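PDB 4XYH: kinetochore protein Mis16, which binds histone H4 and the CENP-A-specific chaperone Scm3, each independently, and probably acts through these contacts in delivering CENP-A to centromeres. Local coordinates for residues Val125-His129 and Tyr164-Val170. Residues are numbered along the deposited sequence; the frame is centred on the assembly and turned at random.
Sequences VQKIH and YREQPIV
K127 and I128 of strand 123-130 pair in parallel with I169-V170, a short strand that becomes the outermost of one blade of the WD-repeat beta-propeller, the loop before I169 coming from the neighbouring blade. Three backbone bonds make the ladder: K127 N to P168 O (3.0 Å), V170 N to K127 O (2.8 Å) and H129 N to V170 O (2.9 Å). Just before the first of these bonds, the side chain of Q126 bridges to the turn. With CG anti to the backbone N (chi1 -162°) and the chain extended, its NE2 reaches two carbonyls, giving a nearly straight bond of 2.7 Å to Q167 O, in the amide plane, and a more bent one of 2.6 Å to Y164 O. On the same side, V170 CG1 sits over the centre of the Y164 ring, 3.7 Å above its plane, while I128 lies alongside V170 and sends CD1 to Y164 CE1 (3.8 Å). The phenol OH is held by Q175. Replacing Q126 with a leucine would probably leave the carbonyls of Y164 and Q167 without this donor and let the turn shift. One buried amide thus ties both ends of the Y164-Q167 turn to the strand, next to an apolar patch.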
# COMPACT_ATOMS: atom_id res chain seq x y z
N VAL A 125 10.47 8.24 -16.05
CA VAL A 125 11.41 7.75 -17.05
C VAL A 125 10.85 6.66 -17.96
O VAL A 125 11.42 6.39 -19.01
CB VAL A 125 12.67 7.22 -16.37
CG1 VAL A 125 13.33 8.35 -15.60
CG2 VAL A 125 12.33 6.06 -15.44
N GLN A 126 9.75 6.03 -17.57
CA GLN A 126 9.14 5.02 -18.44
C GLN A 126 7.63 4.94 -18.21
O GLN A 126 7.15 4.97 -17.07
CB GLN A 126 9.79 3.65 -18.23
CG GLN A 126 9.50 2.70 -19.38
CD GLN A 126 10.29 1.40 -19.32
OE1 GLN A 126 10.19 0.63 -18.36
NE2 GLN A 126 11.09 1.13 -20.35
N LYS A 127 6.90 4.85 -19.31
CA LYS A 127 5.45 4.72 -19.25
C LYS A 127 5.07 3.54 -20.11
O LYS A 127 5.50 3.44 -21.27
CB LYS A 127 4.74 5.99 -19.74
CG LYS A 127 5.24 7.24 -19.04
CD LYS A 127 4.25 8.38 -19.08
CE LYS A 127 4.19 9.01 -20.44
NZ LYS A 127 3.02 9.94 -20.54
N ILE A 128 4.28 2.64 -19.55
CA ILE A 128 3.88 1.46 -20.29
C ILE A 128 2.37 1.42 -20.40
O ILE A 128 1.68 1.59 -19.40
CB ILE A 128 4.38 0.17 -19.62
CG1 ILE A 128 5.88 0.28 -19.32
CG2 ILE A 128 4.04 -1.04 -20.48
CD1 ILE A 128 6.35 -0.52 -18.12
N HIS A 129 1.85 1.19 -21.61
CA HIS A 129 0.40 1.09 -21.80
C HIS A 129 -0.22 0.08 -20.84
O HIS A 129 0.27 -1.05 -20.70
CB HIS A 129 0.05 0.73 -23.25
CG HIS A 129 0.23 1.87 -24.20
ND1 HIS A 129 -0.46 1.97 -25.39
CD2 HIS A 129 1.03 2.96 -24.14
CE1 HIS A 129 -0.11 3.09 -26.01
NE2 HIS A 129 0.80 3.70 -25.27
N TYR A 164 12.07 -4.35 -22.29
CA TYR A 164 12.05 -3.01 -22.85
C TYR A 164 12.68 -2.00 -21.91
O TYR A 164 12.03 -1.05 -21.46
CB TYR A 164 10.61 -2.60 -23.21
CG TYR A 164 9.50 -3.13 -22.31
CD1 TYR A 164 9.22 -2.54 -21.08
CD2 TYR A 164 8.71 -4.21 -22.70
CE1 TYR A 164 8.21 -3.02 -20.27
CE2 TYR A 164 7.69 -4.70 -21.91
CZ TYR A 164 7.45 -4.10 -20.69
OH TYR A 164 6.45 -4.56 -19.87
N ARG A 165 13.96 -2.22 -21.61
CA ARG A 165 14.73 -1.33 -20.75
C ARG A 165 14.88 0.09 -21.23
O ARG A 165 14.90 1.01 -20.44
CB ARG A 165 16.14 -1.89 -20.55
CG ARG A 165 16.16 -3.23 -19.87
CD ARG A 165 16.93 -3.18 -18.57
NE ARG A 165 16.93 -4.50 -17.95
CZ ARG A 165 16.29 -4.80 -16.83
NH1 ARG A 165 15.61 -3.87 -16.17
NH2 ARG A 165 16.34 -6.04 -16.36
N GLU A 166 15.00 0.28 -22.54
CA GLU A 166 15.40 1.59 -23.03
C GLU A 166 14.25 2.46 -23.49
O GLU A 166 14.36 3.68 -23.50
CB GLU A 166 16.43 1.41 -24.15
CG GLU A 166 17.59 0.47 -23.80
CD GLU A 166 18.38 0.93 -22.58
OE1 GLU A 166 18.38 2.15 -22.27
OE2 GLU A 166 18.97 0.06 -21.90
N GLN A 167 13.14 1.82 -23.86
CA GLN A 167 11.99 2.55 -24.38
C GLN A 167 11.35 3.48 -23.33
O GLN A 167 10.91 3.02 -22.28
CB GLN A 167 10.93 1.57 -24.90
CG GLN A 167 11.31 0.76 -26.12
CD GLN A 167 12.13 -0.47 -25.81
OE1 GLN A 167 12.67 -0.63 -24.71
NE2 GLN A 167 12.22 -1.37 -26.79
N PRO A 168 11.30 4.79 -23.62
CA PRO A 168 10.63 5.74 -22.72
C PRO A 168 9.13 5.48 -22.66
O PRO A 168 8.50 5.76 -21.64
CB PRO A 168 10.90 7.12 -23.35
CG PRO A 168 11.80 6.90 -24.48
CD PRO A 168 11.80 5.44 -24.84
N ILE A 169 8.57 4.98 -23.75
CA ILE A 169 7.14 4.67 -23.82
C ILE A 169 6.98 3.29 -24.45
O ILE A 169 7.55 3.01 -25.50
CB ILE A 169 6.35 5.72 -24.62
CG1 ILE A 169 6.51 7.10 -23.98
CG2 ILE A 169 4.87 5.34 -24.70
CD1 ILE A 169 5.54 8.15 -24.51
N VAL A 170 6.23 2.44 -23.78
CA VAL A 170 6.05 1.06 -24.19
C VAL A 170 4.60 0.79 -24.63
O VAL A 170 3.71 0.58 -23.79
CB VAL A 170 6.44 0.12 -23.04
CG1 VAL A 170 6.24 -1.36 -23.44
CG2 VAL A 170 7.88 0.41 -22.61